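Local structure of aldehyde dehydrogenase (Anabaena variabilis, 4H7N) at residues L293-P298 with W345-V350; A250-L255 with I287-R292; T55-K60 with S94-C99. The protein probably oxidises aldehydes to the corresponding carboxylic acids, using NAD+ as the electron acceptor. All coordinates share one frame; numbering follows the deposited sequence.

Interaction 1. Residues L293-P298 with W345-V350; sequences LQLAYP and WCRPTV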
loop_
_atom_site.group_PDB
_atom_site.type_symbol
_atom_site.label_atom_id
_atom_site.label_comp_id
_atom_site.label_asym_id
_atom_site.label_seq_id
_atom_site.Cartn_x
_atom_site.Cartn_y
_atom_site.Cartn_z
ATOM N N LEU A 293 -31.162 15.696 -24.352
ATOM C CA LEU A 293 -31.346 15.179 -22.989
ATOM C C LEU A 293 -32.287 16.060 -22.144
ATOM O O LEU A 293 -32.227 17.278 -22.204
ATOM C CB LEU A 293 -29.979 15.027 -22.274
ATOM C CG LEU A 293 -28.952 14.156 -23.033
ATOM C CD1 LEU A 293 -27.675 14.027 -22.237
ATOM C CD2 LEU A 293 -29.551 12.796 -23.336
ATOM N N GLN A 294 -33.127 15.425 -21.340
ATOM C CA GLN A 294 -34.093 16.124 -20.499
ATOM C C GLN A 294 -33.795 15.993 -19.003
ATOM O O GLN A 294 -33.299 14.959 -18.541
ATOM C CB GLN A 294 -35.506 15.588 -20.782
ATOM C CG GLN A 294 -35.910 15.770 -22.236
ATOM C CD GLN A 294 -36.021 17.249 -22.600
ATOM O OE1 GLN A 294 -36.643 18.021 -21.878
ATOM N NE2 GLN A 294 -35.391 17.651 -23.707
ATOM N N LEU A 295 -34.091 17.064 -18.270
ATOM C CA LEU A 295 -34.056 17.033 -16.814
ATOM C C LEU A 295 -35.183 16.135 -16.322
ATOM O O LEU A 295 -36.204 16.010 -16.964
ATOM C CB LEU A 295 -34.257 18.428 -16.223
ATOM C CG LEU A 295 -33.218 19.454 -16.620
ATOM C CD1 LEU A 295 -33.485 20.731 -15.853
ATOM C CD2 LEU A 295 -31.842 18.892 -16.303
ATOM N N ALA A 296 -34.968 15.509 -15.174
ATOM C CA ALA A 296 -35.939 14.644 -14.538
ATOM C C ALA A 296 -36.830 15.539 -13.681
ATOM O O ALA A 296 -36.934 15.391 -12.486
ATOM C CB ALA A 296 -35.240 13.589 -13.702
ATOM N N TYR A 297 -37.493 16.464 -14.361
ATOM C CA TYR A 297 -38.265 17.491 -13.746
ATOM C C TYR A 297 -39.459 17.743 -14.668
ATOM O O TYR A 297 -39.278 17.862 -15.868
ATOM C CB TYR A 297 -37.432 18.759 -13.643
ATOM C CG TYR A 297 -38.221 19.828 -12.967
ATOM C CD1 TYR A 297 -38.425 19.780 -11.602
ATOM C CD2 TYR A 297 -38.848 20.843 -13.706
ATOM C CE1 TYR A 297 -39.194 20.729 -10.958
ATOM C CE2 TYR A 297 -39.629 21.804 -13.069
ATOM C CZ TYR A 297 -39.799 21.733 -11.695
ATOM O OH TYR A 297 -40.547 22.663 -11.027
ATOM N N PRO A 298 -40.661 17.863 -14.116
ATOM C CA PRO A 298 -41.037 17.895 -12.694
ATOM C C PRO A 298 -41.058 16.563 -12.006
ATOM O O PRO A 298 -40.965 16.547 -10.820
ATOM C CB PRO A 298 -42.474 18.472 -12.726
ATOM C CG PRO A 298 -42.971 18.168 -14.100
ATOM C CD PRO A 298 -41.776 18.314 -14.990
ATOM N N TRP A 345 -30.388 22.415 -10.340
ATOM C CA TRP A 345 -30.274 21.731 -11.609
ATOM C C TRP A 345 -29.308 22.444 -12.552
ATOM O O TRP A 345 -29.107 23.664 -12.469
ATOM C CB TRP A 345 -31.639 21.660 -12.293
ATOM C CG TRP A 345 -32.711 21.109 -11.443
ATOM C CD1 TRP A 345 -33.426 21.774 -10.494
ATOM C CD2 TRP A 345 -33.225 19.780 -11.475
ATOM N NE1 TRP A 345 -34.345 20.936 -9.910
ATOM C CE2 TRP A 345 -34.250 19.707 -10.500
ATOM C CE3 TRP A 345 -32.933 18.646 -12.238
ATOM C CZ2 TRP A 345 -34.965 18.558 -10.262
ATOM C CZ3 TRP A 345 -33.668 17.502 -12.013
ATOM C CH2 TRP A 345 -34.670 17.468 -11.020
ATOM N N CYS A 346 -28.691 21.655 -13.423
ATOM C CA CYS A 346 -27.890 22.169 -14.539
ATOM C C CYS A 346 -28.064 21.217 -15.704
ATOM O O CYS A 346 -27.922 19.987 -15.560
ATOM C CB CYS A 346 -26.404 22.242 -14.187
ATOM S SG CYS A 346 -25.419 23.154 -15.440
ATOM N N ARG A 347 -28.308 21.785 -16.861
ATOM C CA ARG A 347 -28.405 20.979 -18.061
ATOM C C ARG A 347 -27.027 20.720 -18.650
ATOM O O ARG A 347 -26.078 21.464 -18.398
ATOM C CB ARG A 347 -29.267 21.658 -19.127
ATOM C CG ARG A 347 -30.732 21.747 -18.788
ATOM C CD ARG A 347 -31.495 22.489 -19.878
ATOM N NE ARG A 347 -32.902 22.114 -19.783
ATOM C CZ ARG A 347 -33.803 22.706 -19.008
ATOM N NH1 ARG A 347 -33.483 23.761 -18.254
ATOM N NH2 ARG A 347 -35.045 22.238 -18.997
ATOM N N PRO A 348 -26.921 19.663 -19.450
ATOM C CA PRO A 348 -25.716 19.418 -20.252
ATOM C C PRO A 348 -25.255 20.691 -20.955
ATOM O O PRO A 348 -26.041 21.376 -21.584
ATOM C CB PRO A 348 -26.190 18.368 -21.260
ATOM C CG PRO A 348 -27.239 17.607 -20.516
ATOM C CD PRO A 348 -27.977 18.670 -19.741
ATOM N N THR A 349 -24.002 21.040 -20.754
ATOM C CA THR A 349 -23.474 22.322 -21.152
ATOM C C THR A 349 -22.249 22.129 -22.010
ATOM O O THR A 349 -21.272 21.540 -21.544
ATOM C CB THR A 349 -23.112 23.109 -19.900
ATOM O OG1 THR A 349 -24.293 23.298 -19.110
ATOM C CG2 THR A 349 -22.501 24.430 -20.209
ATOM N N VAL A 350 -22.307 22.585 -23.273
ATOM C CA VAL A 350 -21.132 22.592 -24.171
ATOM C C VAL A 350 -20.588 24.013 -24.243
ATOM O O VAL A 350 -21.341 24.941 -24.552
ATOM C CB VAL A 350 -21.484 22.110 -25.588
ATOM C CG1 VAL A 350 -20.266 22.149 -26.508
ATOM C CG2 VAL A 350 -22.075 20.710 -25.529
HETATM O O HOH W 1 -32.580 19.754 -21.114
HETATM O O HOH W 2 -35.510 18.913 -19.600
#
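In the catalytic domain of the aldehyde dehydrogenase fold, the loop that leaves helix 279-292 runs beside the approach to strand 349-352, and Leu-295 and Tyr-297 of 293-298 settle on Arg-347 and Trp-345. The two segments run in nearly opposite directions, 171° apart end to end. Tyr-297 and Trp-345 form an offset edge-to-face pair: the tyrosine edge points to the tryptophan face, with the tyrosine ring centroid 5.6 Å from that of the six-membered ring of Trp-345. With CG anti to the backbone N (chi1 -178°), the Tyr-297 ring is set to turn its edge to Trp-345. Tyr-297 CB makes a CH-pi contact over the same face, 4.2 Å from the centroid of the Trp-345 six-membered ring. Ala-296, the centre of an inverse gamma turn, brings its O to 3.4 Å from Trp-345 CH2; Arg-14 binds this carbonyl, while Trp-345 NE1 is satisfied by the carbonyl of Leu-340. Leu-295 crosses Arg-347 at about a right angle and sets CD1 over the centre of the flat guanidinium, 3.7 Å from Arg-347 CZ. Polar links between the segments are indirect. One water, at the guanidinium edge and in its plane, donates to Leu-293 O and accepts from Arg-347 NE, which lies 2.7 Å from the water oxygen. A second water joins Gln-294 OE1 and Leu-295 N, with a weak bond from Arg-347 NH2. Arg-347 NH1 forms a salt bridge with Glu-338, so the group is restrained both over a face and at its nitrogens. Farther along, Leu-293 CD1 meets Pro-348 CG at 4.0 Å, and Phe-472 of the second subunit packs on this leucine. After the cis peptide, Pro-298 CB sits over the centre of the Tyr-297 ring, 4.2 Å above its plane.

Interaction 2. Residues A250-L255 with I287-R292; sequences ATSAIL and IAKAHR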
loop_
_atom_site.group_PDB
_atom_site.type_symbol
_atom_site.label_atom_id
_atom_site.label_comp_id
_atom_site.label_asym_id
_atom_site.label_seq_id
_atom_site.Cartn_x
_atom_site.Cartn_y
_atom_site.Cartn_z
ATOM N N ALA A 250 -17.726 8.879 -31.016
ATOM C CA ALA A 250 -16.998 9.728 -30.049
ATOM C C ALA A 250 -17.941 10.730 -29.368
ATOM O O ALA A 250 -17.834 10.984 -28.161
ATOM C CB ALA A 250 -15.852 10.458 -30.730
ATOM N N THR A 251 -18.866 11.316 -30.144
ATOM C CA THR A 251 -19.766 12.305 -29.557
ATOM C C THR A 251 -20.773 11.616 -28.632
ATOM O O THR A 251 -21.066 12.153 -27.567
ATOM C CB THR A 251 -20.466 13.197 -30.602
ATOM O OG1 THR A 251 -21.142 12.369 -31.548
ATOM C CG2 THR A 251 -19.475 14.109 -31.301
ATOM N N SER A 252 -21.304 10.446 -28.989
ATOM C CA SER A 252 -22.196 9.757 -28.056
ATOM C C SER A 252 -21.429 9.311 -26.776
ATOM O O SER A 252 -21.947 9.412 -25.666
ATOM C CB SER A 252 -22.883 8.538 -28.705
ATOM O OG SER A 252 -23.749 8.887 -29.789
ATOM N N ALA A 253 -20.209 8.797 -26.929
ATOM C CA ALA A 253 -19.477 8.269 -25.792
ATOM C C ALA A 253 -19.095 9.396 -24.813
ATOM O O ALA A 253 -19.211 9.229 -23.601
ATOM C CB ALA A 253 -18.231 7.558 -26.251
ATOM N N ILE A 254 -18.629 10.512 -25.369
ATOM C CA ILE A 254 -18.149 11.647 -24.557
ATOM C C ILE A 254 -19.340 12.335 -23.874
ATOM O O ILE A 254 -19.264 12.705 -22.700
ATOM C CB ILE A 254 -17.313 12.607 -25.398
ATOM C CG1 ILE A 254 -15.949 11.942 -25.663
ATOM C CG2 ILE A 254 -17.185 13.976 -24.740
ATOM C CD1 ILE A 254 -15.161 12.525 -26.791
ATOM N N LEU A 255 -20.470 12.416 -24.568
ATOM C CA LEU A 255 -21.658 12.970 -23.921
ATOM C C LEU A 255 -22.055 12.138 -22.708
ATOM O O LEU A 255 -22.309 12.670 -21.609
ATOM C CB LEU A 255 -22.801 13.083 -24.935
ATOM C CG LEU A 255 -24.124 13.500 -24.311
ATOM C CD1 LEU A 255 -24.007 14.909 -23.749
ATOM C CD2 LEU A 255 -25.249 13.329 -25.308
ATOM N N ILE A 287 -23.369 19.217 -29.423
ATOM C CA ILE A 287 -24.498 20.063 -29.011
ATOM C C ILE A 287 -25.835 19.399 -29.320
ATOM O O ILE A 287 -26.734 19.369 -28.463
ATOM C CB ILE A 287 -24.437 21.452 -29.621
ATOM C CG1 ILE A 287 -23.281 22.234 -29.000
ATOM C CG2 ILE A 287 -25.733 22.222 -29.332
ATOM C CD1 ILE A 287 -22.864 23.414 -29.866
ATOM N N ALA A 288 -25.984 18.888 -30.538
ATOM C CA ALA A 288 -27.295 18.346 -30.963
ATOM C C ALA A 288 -27.702 17.191 -30.039
ATOM O O ALA A 288 -28.865 17.099 -29.588
ATOM C CB ALA A 288 -27.241 17.877 -32.405
ATOM N N LYS A 289 -26.733 16.319 -29.716
ATOM C CA LYS A 289 -27.007 15.203 -28.823
ATOM C C LYS A 289 -27.272 15.651 -27.387
ATOM O O LYS A 289 -28.141 15.107 -26.706
ATOM C CB LYS A 289 -25.863 14.132 -28.892
ATOM C CG LYS A 289 -25.740 13.506 -30.272
ATOM C CD LYS A 289 -24.514 12.612 -30.400
ATOM C CE LYS A 289 -24.627 11.761 -31.664
ATOM N NZ LYS A 289 -23.501 10.783 -31.758
ATOM N N ALA A 290 -26.520 16.622 -26.907
ATOM C CA ALA A 290 -26.713 17.140 -25.561
ATOM C C ALA A 290 -28.075 17.799 -25.412
ATOM O O ALA A 290 -28.772 17.634 -24.402
ATOM C CB ALA A 290 -25.658 18.158 -25.255
ATOM N N HIS A 291 -28.458 18.496 -26.453
ATOM C CA HIS A 291 -29.671 19.245 -26.409
ATOM C C HIS A 291 -30.879 18.286 -26.305
ATOM O O HIS A 291 -31.879 18.661 -25.724
ATOM C CB HIS A 291 -29.775 20.180 -27.603
ATOM C CG HIS A 291 -30.822 21.205 -27.415
ATOM N ND1 HIS A 291 -32.051 21.132 -28.040
ATOM C CD2 HIS A 291 -30.895 22.244 -26.556
ATOM C CE1 HIS A 291 -32.817 22.126 -27.621
ATOM N NE2 HIS A 291 -32.137 22.815 -26.719
ATOM N N ARG A 292 -30.771 17.049 -26.815
ATOM C CA ARG A 292 -31.867 16.066 -26.706
ATOM C C ARG A 292 -32.126 15.589 -25.265
ATOM O O ARG A 292 -33.222 15.144 -24.973
ATOM C CB ARG A 292 -31.636 14.847 -27.598
ATOM C CG ARG A 292 -31.729 15.116 -29.101
ATOM C CD ARG A 292 -30.938 14.125 -29.963
ATOM N NE ARG A 292 -31.604 12.829 -30.150
ATOM C CZ ARG A 292 -31.401 11.714 -29.430
ATOM N NH1 ARG A 292 -30.536 11.684 -28.413
ATOM N NH2 ARG A 292 -32.074 10.603 -29.732
#
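Helices 247-259 and 279-292 run in roughly the same direction where Thr-251, Ser-252 and Leu-255 meet Lys-289 and Ala-290, their local axes 9.9 Å apart at closest approach and crossing at -44°. The pair belongs to the helical layer of the catalytic alpha/beta domain; helix 247-259 is the connection of the beta-alpha-beta unit between the neighbouring parallel strands 237-241 and 269-275. Lys-289 bridges the two helices with a chain extended beyond CG, which crosses Thr-251 at about a right angle. Its ammonium donates to two successive hydroxyls, NZ lying 2.9 Å from Thr-251 OG1 and 2.7 Å from Ser-252 OG. Glu-248, by a salt bridge, and Gln-285, by a hydrogen bond, also hold Lys-289 NZ; this oxygen-rich setting would be expected to stabilise the positive charge. Thr-251 OG1 is also bonded to the carbonyl of Leu-247, one turn back. Ser-252 OG is hydrogen-bonded to Asp-473 of the second subunit, so the polar cluster reaches the dimer interface. An alanine in place of Lys-289 would probably leave Glu-248 without its positive mate and the two hydroxyls without the donor that ties them to helix 279-292. One turn on from Thr-251, at Leu-255, the contact becomes apolar: the leucine spreads its two methyls over the opposing helix, CD2 lying 3.7 Å from Lys-289 CB and CD1 3.9 Å from Ala-290 CB.

Interaction 3. Residues T55-K60 with S94-C99; sequences TLQQWK and SIDRWC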
loop_
_atom_site.group_PDB
_atom_site.type_symbol
_atom_site.label_atom_id
_atom_site.label_comp_id
_atom_site.label_asym_id
_atom_site.label_seq_id
_atom_site.Cartn_x
_atom_site.Cartn_y
_atom_site.Cartn_z
ATOM N N THR A 55 -23.504 -16.491 3.550
ATOM C CA THR A 55 -24.076 -15.396 4.283
ATOM C C THR A 55 -24.334 -14.186 3.397
ATOM O O THR A 55 -25.396 -13.617 3.450
ATOM C CB THR A 55 -23.109 -15.009 5.423
ATOM O OG1 THR A 55 -22.974 -16.117 6.302
ATOM C CG2 THR A 55 -23.614 -13.897 6.217
ATOM N N LEU A 56 -23.366 -13.804 2.568
ATOM C CA LEU A 56 -23.540 -12.664 1.675
ATOM C C LEU A 56 -24.675 -12.945 0.698
ATOM O O LEU A 56 -25.493 -12.058 0.403
ATOM C CB LEU A 56 -22.229 -12.346 0.910
ATOM C CG LEU A 56 -21.310 -11.305 1.544
ATOM C CD1 LEU A 56 -21.968 -9.946 1.661
ATOM C CD2 LEU A 56 -20.861 -11.653 2.931
ATOM N N GLN A 57 -24.759 -14.176 0.196
ATOM C CA GLN A 57 -25.876 -14.518 -0.690
ATOM C C GLN A 57 -27.230 -14.461 0.042
ATOM O O GLN A 57 -28.242 -14.112 -0.573
ATOM C CB GLN A 57 -25.665 -15.897 -1.369
ATOM C CG GLN A 57 -24.496 -15.848 -2.374
ATOM C CD GLN A 57 -24.814 -15.062 -3.661
ATOM O OE1 GLN A 57 -25.912 -15.109 -4.184
ATOM N NE2 GLN A 57 -23.838 -14.364 -4.178
ATOM N N GLN A 58 -27.264 -14.852 1.315
ATOM C CA GLN A 58 -28.492 -14.710 2.128
ATOM C C GLN A 58 -28.869 -13.235 2.251
ATOM O O GLN A 58 -30.049 -12.900 2.178
ATOM C CB GLN A 58 -28.350 -15.283 3.555
ATOM C CG GLN A 58 -28.683 -16.733 3.694
ATOM C CD GLN A 58 -27.964 -17.469 4.837
ATOM O OE1 GLN A 58 -27.307 -16.879 5.706
ATOM N NE2 GLN A 58 -28.114 -18.807 4.833
ATOM N N TRP A 59 -27.863 -12.377 2.462
ATOM C CA TRP A 59 -28.072 -10.922 2.538
ATOM C C TRP A 59 -28.592 -10.405 1.196
ATOM O O TRP A 59 -29.604 -9.677 1.150
ATOM C CB TRP A 59 -26.787 -10.192 2.992
ATOM C CG TRP A 59 -26.977 -8.742 3.255
ATOM C CD1 TRP A 59 -28.026 -8.166 3.909
ATOM C CD2 TRP A 59 -26.115 -7.687 2.892
ATOM N NE1 TRP A 59 -27.854 -6.843 3.990
ATOM C CE2 TRP A 59 -26.711 -6.498 3.348
ATOM C CE3 TRP A 59 -24.887 -7.620 2.226
ATOM C CZ2 TRP A 59 -26.145 -5.264 3.158
ATOM C CZ3 TRP A 59 -24.325 -6.398 2.032
ATOM C CH2 TRP A 59 -24.960 -5.222 2.486
ATOM N N LYS A 60 -27.989 -10.855 0.100
ATOM C CA LYS A 60 -28.459 -10.486 -1.217
ATOM C C LYS A 60 -29.937 -10.895 -1.439
ATOM O O LYS A 60 -30.755 -10.119 -1.950
ATOM C CB LYS A 60 -27.599 -11.110 -2.321
ATOM C CG LYS A 60 -27.909 -10.536 -3.683
ATOM C CD LYS A 60 -27.095 -11.155 -4.818
ATOM C CE LYS A 60 -27.926 -12.171 -5.546
ATOM N NZ LYS A 60 -27.137 -13.139 -6.329
ATOM N N SER A 94 -21.951 -7.166 -8.165
ATOM C CA SER A 94 -20.670 -7.125 -7.485
ATOM C C SER A 94 -20.611 -8.145 -6.303
ATOM O O SER A 94 -19.579 -8.771 -6.061
ATOM C CB SER A 94 -20.375 -5.673 -7.096
ATOM O OG SER A 94 -19.406 -5.640 -6.107
ATOM N N ILE A 95 -21.724 -8.376 -5.612
ATOM C CA ILE A 95 -21.735 -9.357 -4.576
ATOM C C ILE A 95 -21.444 -10.729 -5.197
ATOM O O ILE A 95 -20.616 -11.514 -4.681
ATOM C CB ILE A 95 -23.125 -9.410 -3.899
ATOM C CG1 ILE A 95 -23.401 -8.130 -3.063
ATOM C CG2 ILE A 95 -23.228 -10.644 -3.010
ATOM C CD1 ILE A 95 -24.798 -8.150 -2.427
ATOM N N ASP A 96 -22.126 -11.033 -6.315
ATOM C CA ASP A 96 -21.882 -12.282 -7.035
ATOM C C ASP A 96 -20.428 -12.441 -7.480
ATOM O O ASP A 96 -19.818 -13.516 -7.289
ATOM C CB ASP A 96 -22.817 -12.428 -8.249
ATOM C CG ASP A 96 -24.278 -12.719 -7.837
ATOM O OD1 ASP A 96 -24.541 -12.903 -6.599
ATOM O OD2 ASP A 96 -25.157 -12.806 -8.748
ATOM N N ARG A 97 -19.907 -11.414 -8.123
ATOM C CA ARG A 97 -18.560 -11.447 -8.666
ATOM C C ARG A 97 -17.480 -11.687 -7.603
ATOM O O ARG A 97 -16.597 -12.543 -7.760
ATOM C CB ARG A 97 -18.274 -10.148 -9.399
ATOM C CG ARG A 97 -16.961 -10.193 -10.164
ATOM C CD ARG A 97 -16.699 -8.924 -10.968
ATOM N NE ARG A 97 -17.163 -7.699 -10.318
ATOM C CZ ARG A 97 -16.482 -6.971 -9.427
ATOM N NH1 ARG A 97 -17.056 -5.867 -8.945
ATOM N NH2 ARG A 97 -15.253 -7.337 -8.998
ATOM N N TRP A 98 -17.529 -10.928 -6.527
ATOM C CA TRP A 98 -16.610 -11.160 -5.420
ATOM C C TRP A 98 -16.804 -12.517 -4.743
ATOM O O TRP A 98 -15.842 -13.132 -4.342
ATOM C CB TRP A 98 -16.714 -10.030 -4.377
ATOM C CG TRP A 98 -16.059 -8.784 -4.837
ATOM C CD1 TRP A 98 -16.640 -7.562 -5.070
ATOM C CD2 TRP A 98 -14.664 -8.635 -5.155
ATOM N NE1 TRP A 98 -15.675 -6.677 -5.521
ATOM C CE2 TRP A 98 -14.461 -7.301 -5.551
ATOM C CE3 TRP A 98 -13.571 -9.492 -5.099
ATOM C CZ2 TRP A 98 -13.214 -6.813 -5.935
ATOM C CZ3 TRP A 98 -12.331 -9.009 -5.471
ATOM C CH2 TRP A 98 -12.177 -7.675 -5.896
ATOM N N CYS A 99 -18.047 -12.982 -4.592
ATOM C CA CYS A 99 -18.254 -14.338 -4.069
ATOM C C CYS A 99 -17.555 -15.400 -4.935
ATOM O O CYS A 99 -17.013 -16.424 -4.436
ATOM C CB CYS A 99 -19.746 -14.659 -3.962
ATOM S SG CYS A 99 -20.538 -13.881 -2.532
#
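This is an antiparallel helix-helix contact in the N-terminal part of the fold, where Leu-56, Gln-57 and Lys-60 of helix 48-64 face Ile-95, Asp-96 and Cys-99 of helix 82-106. The short axes are 168° apart in direction and approach to 10.4 Å. One flank is polar and the other is apolar and buried. On the polar flank, the carboxylate oxygen OD1 of Asp-96 takes two donors. Lys-60 NZ reaches the syn lone pair, 2.6 Å from Asp-96 OD1, and forms a salt bridge; Gln-57 NE2 comes from the anti side, somewhat out of the carboxylate plane, at 2.9 Å from Asp-96 OD1 and with an almost straight N-H...O angle of 171°. The third side of the triangle lies within helix 48-64, where Lys-60 NZ donates to a lone pair of Gln-57 OE1 over 3.2 Å. With its oxygen accepting from lysine and its nitrogen giving to aspartate, the amide of Gln-57 is fixed in its rotation. Lys-60 is bent at its third torsion (chi3 100°), which turns CE out of the extended line of the chain. The charged pair would probably be screened in part by solvent, since Asp-96 is exposed. Toward the interior, Cys-99 SG lies 4.1 Å from Leu-56 CB and 3.7 Å from Gln-57 NE2. Ile-95 packs between the helices with both its branches: CG2 lies 3.9 Å from Gln-57 NE2, while on the aliphatic stem of the lysine Ile-95 CD1 lies 4.1 Å from Lys-60 CB. Ile-148 of helix 147-153 and Trp-44 of helix 27-46 close over Leu-56. Long helices packed side by side in this way, ahead of the nucleotide-binding sheet, are characteristic of the N-terminal, cofactor-binding domain of aldehyde dehydrogenases.

Interactions 1 and 2 are neighbours in the catalytic domain, their centres 13 Å apart, and share helix 279-292: it supplies one side of interaction 2 and leads directly into loop 293-298. They also touch, with Leu-293 against Leu-255 and Pro-348 against Ala-290, so their apolar surfaces meet; both reach the C-terminal tail of the second subunit. Interaction 3 stands apart in the N-terminal helices, about 21 Å from interaction 2 at the nearest atoms, and meets no other chain. The first two are mainly buried, the third only partly. Loop packing relies on rings and bridging waters, whereas both helix pairs use a lysine between the helices; between the segments its partners are hydroxyls in interaction 2 and a carboxylate in interaction 3.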